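Local coordinates for putative glycosyltransferase (Mannosyltransferase) involved in glycosylating the PBCV-1 major capsid protein (Paramecium bursaria Chlorella virus 1, PDB 2P6W) that binds manganese and UDP-glucose and, as the N-terminal domain of a larger viral enzyme, probably transfers sugar to the major capsid protein, at residues 79-89 with 188-196; 137-147 with 153-161. One frame throughout, in Å; residues are numbered along the deposited sequence.

Contact 1 pairs 79-89 with 188-196 and brings together three protein ligands of the manganese, Asp80, Asp82 and His195; contact 2 packs 137-147 against 153-161 on the far side of the chain's centre. Their centres lie 26 Å apart, the nearest atoms about 7 Å, and in sequence contact 2 falls within the loop that contact 1 closes. One link between them is Arg59, a residue of the UDP-glucose site: its side chain forms a salt bridge with Asp80 of contact 1 and comes within about 3 Å of the Glu153 side chain of contact 2. Glu153 itself is about 10 Å from the manganese, so contact 2 borders the active site at one end without supplying a metal ligand.

Contact 1 of 2, residues 79-89 with 188-196; sequences LDSDVYVNPKN and VKDALFVHM. With MN (manganese (II) ion), chain B.
The Phe193 ring is sandwiched, with Leu79 CD2 almost straight above its centre, 4.2 Å from the centroid, and Leu192 CG over the opposite face; Val85 CG2 meets the rim in plane. On the same side of the small sheet, Val83 CG2 makes a CH-pi contact over the His195 imidazole, 3.9 Å from its centroid, while Asp82 OD2 sits at the edge. On the other side, Val194 CB lies over the Tyr84 ring, toward its rim, and Met196 CG reaches that ring's edge, its sulfur making an oblique Met-aromatic contact.

Between these two layers of side chains, strands 83-85 and 193-195 pair antiparallel. Tyr84 and Val194 form the hydrogen-bonded pair, each N to the other's O at 2.9 Å, and Met196 N and Asn86 N extend the ladder. Asn86 grips the turn before strand 193-195: ND2 donates to Ala191 O at 2.8 Å, slightly tilted from that carbonyl plane, and to Lys189 O at 2.9 Å, from above the plane and in a more bent bond. Both acceptors lie near the amide plane; a chi1 of 176°, CG opposite the main-chain nitrogen, carries ND2 to them. OD1 takes Lys88 N, an Asx turn, so both ends of the amide are held.

At the other end Asp82 OD2 binds manganese at 2.1 Å and His195 NE2 at 2.3 Å, the carboxylate only 17° from the imidazole plane; Asp80 OD2 also ligates, its carboxylate nearly perpendicular to that ring. Three further atoms from outside these segments complete the shell. His195 ND1 is bonded to Asn178, and Asp80 OD1 to Trp78 and Arg59, which should limit how either ligand can turn. Asp80 and Asp82 form the DxD motif of GT-A glycosyltransferases; the metal, as in relatives, would steady the UDP-sugar diphosphate.

Contact 2 of 2, residues 137-147 with 153-161; sequences IVWSLRNEAPW and EQKTVYEYV
Thr156 O is gripped by two backbone amides of its own helix, Tyr160 N and Val161 N, each at 2.9 Å, where a wider pi-type turn swells the helix at 157-161. Beside this turn Thr156 and Tyr160 form a seat for Trp147. Tyr160 CB lies over the six-membered ring of the indole, 4.0 Å from its centroid, with Thr156 CG2 on the same face and Pro146 CG covering the opposite one. Thr156 OG1, hydrogen-bonded to Tyr152 O, lies against Trp147 CB at 3.4 Å. The tyrosine ring turns its edge toward the indole face in an offset edge-to-face stack, planes 79° apart, and Tyr160 CD1 comes to 3.5 Å from Trp147 CZ2. Leu141 CD1 makes a CH-pi contact over a face of the tyrosine, nearly central, 3.7 Å from the ring centroid, and also touches Thr156 CG2. Deeper in, Val138 CG2 meets Val161 CG2 at 3.7 Å, while Val138 CG1 lies against Glu153 CG; the Glu153 carboxylate turns elsewhere, to Thr122 and Lys125. The packing joins two successive helices of the GT-A-like domain: the end of helix 132-140 and the loop after it fold back onto helix 153-164, held mainly by apolar and aromatic contacts.

Contact 1 of 2, residues 79-89 with 188-196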
loop_
_atom_site.group_PDB
_atom_site.type_symbol
_atom_site.label_atom_id
_atom_site.label_comp_id
_atom_site.label_asym_id
_atom_site.label_seq_id
_atom_site.Cartn_x
_atom_site.Cartn_y
_atom_site.Cartn_z
ATOM N N LEU A 79 1.077 -2.026 -1.592
ATOM C CA LEU A 79 2.260 -1.207 -1.296
ATOM C C LEU A 79 2.562 -0.302 -2.477
ATOM O O LEU A 79 2.671 -0.786 -3.624
ATOM C CB LEU A 79 3.493 -2.098 -1.083
ATOM C CG LEU A 79 3.416 -3.144 0.020
ATOM C CD1 LEU A 79 4.733 -3.915 0.070
ATOM C CD2 LEU A 79 3.056 -2.568 1.387
ATOM N N ASP A 80 2.714 1.001 -2.222
ATOM C CA ASP A 80 3.184 1.931 -3.269
ATOM C C ASP A 80 4.505 1.410 -3.819
ATOM O O ASP A 80 5.261 0.743 -3.103
ATOM C CB ASP A 80 3.469 3.324 -2.698
ATOM C CG ASP A 80 2.215 4.144 -2.454
ATOM O OD1 ASP A 80 1.097 3.649 -2.711
ATOM O OD2 ASP A 80 2.368 5.300 -1.995
ATOM N N SER A 81 4.816 1.733 -5.067
ATOM C CA SER A 81 6.118 1.349 -5.616
ATOM C C SER A 81 7.286 2.096 -4.962
ATOM O O SER A 81 8.457 1.757 -5.201
ATOM C CB SER A 81 6.150 1.544 -7.140
ATOM O OG SER A 81 5.800 2.882 -7.473
ATOM N N ASP A 82 6.975 3.077 -4.116
ATOM C CA ASP A 82 8.006 3.782 -3.358
ATOM C C ASP A 82 8.107 3.232 -1.908
ATOM O O ASP A 82 8.701 3.853 -1.028
ATOM C CB ASP A 82 7.761 5.279 -3.404
ATOM C CG ASP A 82 6.292 5.640 -3.251
ATOM O OD1 ASP A 82 5.606 5.838 -4.285
ATOM O OD2 ASP A 82 5.815 5.722 -2.107
ATOM N N VAL A 83 7.554 2.040 -1.693
ATOM C CA VAL A 83 7.683 1.353 -0.402
ATOM C C VAL A 83 8.585 0.128 -0.596
ATOM O O VAL A 83 8.487 -0.557 -1.611
ATOM C CB VAL A 83 6.292 0.906 0.143
ATOM C CG1 VAL A 83 6.465 0.010 1.350
ATOM C CG2 VAL A 83 5.433 2.121 0.513
ATOM N N TYR A 84 9.473 -0.154 0.354
ATOM C CA TYR A 84 10.248 -1.390 0.232
ATOM C C TYR A 84 10.293 -2.154 1.543
ATOM O O TYR A 84 9.857 -1.664 2.576
ATOM C CB TYR A 84 11.659 -1.112 -0.276
ATOM C CG TYR A 84 12.504 -0.279 0.658
ATOM C CD1 TYR A 84 13.363 -0.875 1.581
ATOM C CD2 TYR A 84 12.473 1.114 0.591
ATOM C CE1 TYR A 84 14.141 -0.107 2.430
ATOM C CE2 TYR A 84 13.256 1.903 1.435
ATOM C CZ TYR A 84 14.091 1.281 2.361
ATOM O OH TYR A 84 14.874 2.051 3.190
ATOM N N VAL A 85 10.800 -3.377 1.469
ATOM C CA VAL A 85 10.950 -4.200 2.645
ATOM C C VAL A 85 12.335 -3.934 3.225
ATOM O O VAL A 85 13.349 -4.087 2.536
ATOM C CB VAL A 85 10.774 -5.689 2.291
ATOM C CG1 VAL A 85 11.109 -6.554 3.481
ATOM C CG2 VAL A 85 9.325 -5.971 1.824
ATOM N N ASN A 86 12.373 -3.523 4.488
ATOM C CA ASN A 86 13.635 -3.328 5.213
ATOM C C ASN A 86 14.447 -4.638 5.265
ATOM O O ASN A 86 14.000 -5.605 5.887
ATOM C CB ASN A 86 13.313 -2.864 6.634
ATOM C CG ASN A 86 14.550 -2.711 7.514
ATOM O OD1 ASN A 86 15.686 -2.753 7.036
ATOM N ND2 ASN A 86 14.327 -2.546 8.812
ATOM N N PRO A 87 15.632 -4.673 4.621
ATOM C CA PRO A 87 16.411 -5.928 4.608
ATOM C C PRO A 87 16.654 -6.521 5.998
ATOM O O PRO A 87 16.672 -7.755 6.142
ATOM C CB PRO A 87 17.732 -5.520 3.946
ATOM C CG PRO A 87 17.382 -4.351 3.094
ATOM C CD PRO A 87 16.296 -3.609 3.846
ATOM N N LYS A 88 16.819 -5.666 7.007
ATOM C CA LYS A 88 17.104 -6.135 8.373
ATOM C C LYS A 88 15.960 -7.000 8.911
ATOM O O LYS A 88 16.179 -7.884 9.761
ATOM C CB LYS A 88 17.377 -4.957 9.331
ATOM C CG LYS A 88 17.590 -5.389 10.793
ATOM C CD LYS A 88 17.447 -4.228 11.771
ATOM C CE LYS A 88 17.432 -4.706 13.226
ATOM N NZ LYS A 88 16.302 -5.643 13.524
ATOM N N ASN A 89 14.755 -6.765 8.391
ATOM C CA ASN A 89 13.556 -7.444 8.872
ATOM C C ASN A 89 12.853 -8.370 7.875
ATOM O O ASN A 89 11.753 -8.858 8.138
ATOM C CB ASN A 89 12.570 -6.434 9.458
ATOM C CG ASN A 89 12.934 -6.037 10.862
ATOM O OD1 ASN A 89 12.763 -4.890 11.268
ATOM N ND2 ASN A 89 13.494 -6.983 11.606
ATOM N N VAL A 188 13.182 3.758 11.035
ATOM C CA VAL A 188 13.487 3.073 9.767
ATOM C C VAL A 188 14.235 1.758 9.988
ATOM O O VAL A 188 13.871 0.732 9.414
ATOM C CB VAL A 188 14.282 3.969 8.784
ATOM C CG1 VAL A 188 14.787 3.141 7.597
ATOM C CG2 VAL A 188 13.410 5.122 8.282
ATOM N N LYS A 189 15.250 1.797 10.848
ATOM C CA LYS A 189 16.055 0.615 11.191
ATOM C C LYS A 189 15.232 -0.617 11.591
ATOM O O LYS A 189 15.610 -1.749 11.268
ATOM C CB LYS A 189 17.063 0.973 12.308
ATOM C CG LYS A 189 16.437 1.237 13.696
ATOM C CD LYS A 189 17.458 1.719 14.743
ATOM C CE LYS A 189 16.831 1.791 16.125
ATOM N NZ LYS A 189 17.672 2.545 17.108
ATOM N N ASP A 190 14.131 -0.395 12.304
ATOM C CA ASP A 190 13.351 -1.483 12.887
ATOM C C ASP A 190 12.047 -1.736 12.148
ATOM O O ASP A 190 11.248 -2.575 12.570
ATOM C CB ASP A 190 13.061 -1.196 14.364
ATOM C CG ASP A 190 14.300 -1.326 15.239
ATOM O OD1 ASP A 190 15.219 -2.111 14.892
ATOM O OD2 ASP A 190 14.343 -0.636 16.275
ATOM N N ALA A 191 11.826 -1.007 11.050
ATOM C CA ALA A 191 10.566 -1.135 10.316
ATOM C C ALA A 191 10.524 -2.429 9.506
ATOM O O ALA A 191 11.560 -3.044 9.265
ATOM C CB ALA A 191 10.377 0.071 9.389
ATOM N N LEU A 192 9.327 -2.832 9.090
ATOM C CA LEU A 192 9.191 -3.845 8.058
ATOM C C LEU A 192 9.063 -3.130 6.711
ATOM O O LEU A 192 9.852 -3.386 5.804
ATOM C CB LEU A 192 7.964 -4.721 8.291
ATOM C CG LEU A 192 7.709 -5.756 7.184
ATOM C CD1 LEU A 192 8.908 -6.722 7.028
ATOM C CD2 LEU A 192 6.391 -6.514 7.516
ATOM N N PHE A 193 8.058 -2.252 6.592
ATOM C CA PHE A 193 7.827 -1.491 5.346
ATOM C C PHE A 193 8.284 -0.039 5.480
ATOM O O PHE A 193 7.801 0.700 6.336
ATOM C CB PHE A 193 6.339 -1.540 4.953
ATOM C CG PHE A 193 5.842 -2.935 4.678
ATOM C CD1 PHE A 193 6.566 -3.785 3.848
ATOM C CD2 PHE A 193 4.661 -3.403 5.256
ATOM C CE1 PHE A 193 6.124 -5.088 3.578
ATOM C CE2 PHE A 193 4.216 -4.681 4.994
ATOM C CZ PHE A 193 4.954 -5.533 4.157
ATOM N N VAL A 194 9.236 0.346 4.630
ATOM C CA VAL A 194 9.816 1.673 4.670
ATOM C C VAL A 194 9.257 2.462 3.480
ATOM O O VAL A 194 9.284 1.993 2.345
ATOM C CB VAL A 194 11.355 1.610 4.597
ATOM C CG1 VAL A 194 11.945 3.018 4.587
ATOM C CG2 VAL A 194 11.919 0.798 5.770
ATOM N N HIS A 195 8.752 3.665 3.723
ATOM C CA HIS A 195 7.989 4.358 2.698
ATOM C C HIS A 195 8.701 5.656 2.274
ATOM O O HIS A 195 8.836 6.574 3.063
ATOM C CB HIS A 195 6.573 4.620 3.222
ATOM C CG HIS A 195 5.663 5.305 2.249
ATOM N ND1 HIS A 195 4.373 5.678 2.580
ATOM C CD2 HIS A 195 5.844 5.674 0.954
ATOM C CE1 HIS A 195 3.802 6.247 1.528
ATOM N NE2 HIS A 195 4.674 6.265 0.532
ATOM N N MET A 196 9.216 5.681 1.050
ATOM C CA MET A 196 9.898 6.877 0.533
ATOM C C MET A 196 8.890 7.913 0.034
ATOM O O MET A 196 8.874 8.277 -1.143
ATOM C CB MET A 196 10.881 6.482 -0.580
ATOM C CG MET A 196 11.956 5.475 -0.163
ATOM S SD MET A 196 13.005 5.030 -1.582
ATOM C CE MET A 196 11.807 4.197 -2.631
HETATM MN MN MN B . 4.016 6.642 -1.659
#

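Contact 2 of 2, residues 137-147 with 153-161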
loop_
_atom_site.group_PDB
_atom_site.type_symbol
_atom_site.label_atom_id
_atom_site.label_comp_id
_atom_site.label_asym_id
_atom_site.label_seq_id
_atom_site.Cartn_x
_atom_site.Cartn_y
_atom_site.Cartn_z
ATOM N N ILE A 137 -16.050 0.150 -5.683
ATOM C CA ILE A 137 -16.696 1.447 -5.534
ATOM C C ILE A 137 -15.673 2.579 -5.441
ATOM O O ILE A 137 -15.834 3.623 -6.083
ATOM C CB ILE A 137 -17.657 1.468 -4.311
ATOM C CG1 ILE A 137 -18.776 0.438 -4.499
ATOM C CG2 ILE A 137 -18.237 2.846 -4.133
ATOM C CD1 ILE A 137 -19.644 0.695 -5.699
ATOM N N VAL A 138 -14.591 2.357 -4.697
ATOM C CA VAL A 138 -13.551 3.376 -4.580
ATOM C C VAL A 138 -13.041 3.720 -5.973
ATOM O O VAL A 138 -12.950 4.881 -6.327
ATOM C CB VAL A 138 -12.381 2.882 -3.747
ATOM C CG1 VAL A 138 -11.193 3.870 -3.811
ATOM C CG2 VAL A 138 -12.818 2.694 -2.305
ATOM N N TRP A 139 -12.714 2.700 -6.754
ATOM C CA TRP A 139 -12.279 2.955 -8.134
ATOM C C TRP A 139 -13.320 3.749 -8.936
ATOM O O TRP A 139 -12.955 4.675 -9.654
ATOM C CB TRP A 139 -11.939 1.628 -8.818
ATOM C CG TRP A 139 -11.588 1.732 -10.276
ATOM C CD1 TRP A 139 -12.275 1.179 -11.317
ATOM C CD2 TRP A 139 -10.457 2.407 -10.858
ATOM N NE1 TRP A 139 -11.653 1.467 -12.513
ATOM C CE2 TRP A 139 -10.533 2.218 -12.262
ATOM C CE3 TRP A 139 -9.403 3.169 -10.334
ATOM C CZ2 TRP A 139 -9.593 2.764 -13.148
ATOM C CZ3 TRP A 139 -8.454 3.701 -11.212
ATOM C CH2 TRP A 139 -8.558 3.498 -12.608
ATOM N N SER A 140 -14.602 3.402 -8.781
ATOM C CA SER A 140 -15.689 4.052 -9.541
ATOM C C SER A 140 -15.827 5.527 -9.211
ATOM O O SER A 140 -16.416 6.280 -9.997
ATOM C CB SER A 140 -17.023 3.346 -9.285
ATOM O OG SER A 140 -17.586 3.721 -8.032
ATOM N N LEU A 141 -15.315 5.936 -8.048
ATOM C CA LEU A 141 -15.492 7.318 -7.577
ATOM C C LEU A 141 -14.386 8.234 -8.091
ATOM O O LEU A 141 -14.386 9.430 -7.801
ATOM C CB LEU A 141 -15.548 7.373 -6.047
ATOM C CG LEU A 141 -16.813 6.784 -5.430
ATOM C CD1 LEU A 141 -16.618 6.662 -3.953
ATOM C CD2 LEU A 141 -18.038 7.638 -5.740
ATOM N N ARG A 142 -13.449 7.678 -8.857
ATOM C CA ARG A 142 -12.244 8.430 -9.255
ATOM C C ARG A 142 -12.506 9.704 -10.011
ATOM O O ARG A 142 -11.675 10.619 -9.975
ATOM C CB ARG A 142 -11.279 7.555 -10.061
ATOM C CG ARG A 142 -11.808 7.138 -11.425
ATOM C CD ARG A 142 -10.929 6.068 -12.013
ATOM N NE ARG A 142 -11.333 5.658 -13.359
ATOM C CZ ARG A 142 -12.326 4.809 -13.631
ATOM N NH1 ARG A 142 -13.067 4.290 -12.651
ATOM N NH2 ARG A 142 -12.589 4.493 -14.896
ATOM N N ASN A 143 -13.627 9.756 -10.713
ATOM C CA ASN A 143 -13.913 10.923 -11.548
ATOM C C ASN A 143 -15.107 11.743 -11.071
ATOM O O ASN A 143 -15.733 12.463 -11.856
ATOM C CB ASN A 143 -14.077 10.520 -13.015
ATOM C CG ASN A 143 -12.748 10.212 -13.700
ATOM O OD1 ASN A 143 -12.575 9.141 -14.286
ATOM N ND2 ASN A 143 -11.816 11.161 -13.653
ATOM N N GLU A 144 -15.409 11.630 -9.785
ATOM C CA GLU A 144 -16.519 12.339 -9.173
ATOM C C GLU A 144 -15.991 13.204 -8.025
ATOM O O GLU A 144 -15.265 12.710 -7.162
ATOM C CB GLU A 144 -17.515 11.289 -8.657
ATOM C CG GLU A 144 -18.736 11.798 -7.946
ATOM C CD GLU A 144 -19.717 10.677 -7.615
ATOM O OE1 GLU A 144 -19.732 9.651 -8.343
ATOM O OE2 GLU A 144 -20.478 10.826 -6.635
ATOM N N ALA A 145 -16.323 14.500 -8.035
ATOM C CA ALA A 145 -15.998 15.384 -6.911
ATOM C C ALA A 145 -16.800 14.915 -5.695
ATOM O O ALA A 145 -17.955 14.510 -5.854
ATOM C CB ALA A 145 -16.355 16.823 -7.239
ATOM N N PRO A 146 -16.215 14.999 -4.481
ATOM C CA PRO A 146 -14.903 15.529 -4.147
ATOM C C PRO A 146 -13.797 14.481 -4.164
ATOM O O PRO A 146 -12.658 14.792 -3.814
ATOM C CB PRO A 146 -15.091 15.979 -2.703
ATOM C CG PRO A 146 -16.049 14.959 -2.143
ATOM C CD PRO A 146 -16.961 14.582 -3.267
ATOM N N TRP A 147 -14.132 13.253 -4.544
ATOM C CA TRP A 147 -13.166 12.143 -4.463
ATOM C C TRP A 147 -12.034 12.278 -5.468
ATOM O O TRP A 147 -10.940 11.765 -5.237
ATOM C CB TRP A 147 -13.901 10.795 -4.560
ATOM C CG TRP A 147 -15.119 10.857 -3.727
ATOM C CD1 TRP A 147 -16.419 10.780 -4.144
ATOM C CD2 TRP A 147 -15.160 11.113 -2.326
ATOM N NE1 TRP A 147 -17.269 10.951 -3.078
ATOM C CE2 TRP A 147 -16.516 11.156 -1.946
ATOM C CE3 TRP A 147 -14.174 11.296 -1.346
ATOM C CZ2 TRP A 147 -16.908 11.375 -0.620
ATOM C CZ3 TRP A 147 -14.567 11.521 -0.041
ATOM C CH2 TRP A 147 -15.925 11.555 0.313
ATOM N N GLU A 153 -7.667 8.522 -3.605
ATOM C CA GLU A 153 -8.139 7.274 -2.973
ATOM C C GLU A 153 -7.979 7.345 -1.462
ATOM O O GLU A 153 -8.733 6.729 -0.707
ATOM C CB GLU A 153 -7.396 6.048 -3.542
ATOM C CG GLU A 153 -7.548 4.745 -2.738
ATOM C CD GLU A 153 -6.500 4.593 -1.636
ATOM O OE1 GLU A 153 -5.660 5.513 -1.465
ATOM O OE2 GLU A 153 -6.500 3.542 -0.945
ATOM N N GLN A 154 -6.981 8.096 -1.010
ATOM C CA GLN A 154 -6.715 8.194 0.421
ATOM C C GLN A 154 -7.866 8.900 1.139
ATOM O O GLN A 154 -8.305 8.487 2.216
ATOM C CB GLN A 154 -5.408 8.955 0.610
ATOM C CG GLN A 154 -4.956 9.093 2.031
ATOM C CD GLN A 154 -3.536 9.610 2.086
ATOM O OE1 GLN A 154 -2.586 8.856 1.889
ATOM N NE2 GLN A 154 -3.382 10.900 2.365
ATOM N N LYS A 155 -8.350 9.990 0.533
ATOM C CA LYS A 155 -9.508 10.703 1.042
ATOM C C LYS A 155 -10.781 9.861 0.901
ATOM O O LYS A 155 -11.661 9.886 1.765
ATOM C CB LYS A 155 -9.662 12.038 0.297
ATOM C CG LYS A 155 -10.984 12.740 0.610
ATOM C CD LYS A 155 -10.926 14.265 0.429
ATOM C CE LYS A 155 -10.482 14.681 -0.964
ATOM N NZ LYS A 155 -10.464 16.191 -1.004
ATOM N N THR A 156 -10.864 9.090 -0.184
ATOM C CA THR A 156 -12.066 8.291 -0.428
ATOM C C THR A 156 -12.188 7.187 0.617
ATOM O O THR A 156 -13.272 6.934 1.156
ATOM C CB THR A 156 -12.055 7.706 -1.838
ATOM O OG1 THR A 156 -11.856 8.788 -2.765
ATOM C CG2 THR A 156 -13.378 6.968 -2.121
ATOM N N VAL A 157 -11.083 6.512 0.897
ATOM C CA VAL A 157 -11.097 5.521 1.958
ATOM C C VAL A 157 -11.500 6.153 3.294
ATOM O O VAL A 157 -12.404 5.665 3.974
ATOM C CB VAL A 157 -9.724 4.793 2.057
ATOM C CG1 VAL A 157 -9.634 3.971 3.352
ATOM C CG2 VAL A 157 -9.539 3.880 0.871
ATOM N N TYR A 158 -10.837 7.232 3.683
ATOM C CA TYR A 158 -11.094 7.806 4.995
ATOM C C TYR A 158 -12.489 8.445 5.163
ATOM O O TYR A 158 -13.131 8.306 6.234
ATOM C CB TYR A 158 -9.984 8.790 5.369
ATOM C CG TYR A 158 -10.013 9.182 6.821
ATOM C CD1 TYR A 158 -9.650 8.275 7.817
ATOM C CD2 TYR A 158 -10.421 10.470 7.207
ATOM C CE1 TYR A 158 -9.669 8.644 9.161
ATOM C CE2 TYR A 158 -10.437 10.844 8.547
ATOM C CZ TYR A 158 -10.077 9.928 9.509
ATOM O OH TYR A 158 -10.088 10.286 10.838
ATOM N N GLU A 159 -12.937 9.153 4.131
ATOM C CA GLU A 159 -14.150 9.978 4.212
ATOM C C GLU A 159 -15.394 9.404 3.540
ATOM O O GLU A 159 -16.525 9.861 3.840
ATOM C CB GLU A 159 -13.875 11.369 3.662
ATOM C CG GLU A 159 -12.829 12.154 4.469
ATOM C CD GLU A 159 -12.593 13.549 3.931
ATOM O OE1 GLU A 159 -13.574 14.181 3.477
ATOM O OE2 GLU A 159 -11.424 14.008 3.943
ATOM N N TYR A 160 -15.205 8.451 2.623
ATOM C CA TYR A 160 -16.338 7.778 1.995
ATOM C C TYR A 160 -16.524 6.369 2.578
ATOM O O TYR A 160 -17.622 6.004 3.005
ATOM C CB TYR A 160 -16.179 7.711 0.471
ATOM C CG TYR A 160 -17.433 7.286 -0.239
ATOM C CD1 TYR A 160 -18.344 8.233 -0.692
ATOM C CD2 TYR A 160 -17.712 5.937 -0.451
ATOM C CE1 TYR A 160 -19.504 7.845 -1.328
ATOM C CE2 TYR A 160 -18.869 5.537 -1.090
ATOM C CZ TYR A 160 -19.759 6.489 -1.528
ATOM O OH TYR A 160 -20.923 6.108 -2.168
ATOM N N VAL A 161 -15.451 5.583 2.601
ATOM C CA VAL A 161 -15.590 4.180 3.018
ATOM C C VAL A 161 -15.781 4.056 4.522
ATOM O O VAL A 161 -16.736 3.429 4.999
ATOM C CB VAL A 161 -14.382 3.312 2.574
ATOM C CG1 VAL A 161 -14.491 1.906 3.138
ATOM C CG2 VAL A 161 -14.327 3.244 1.043
#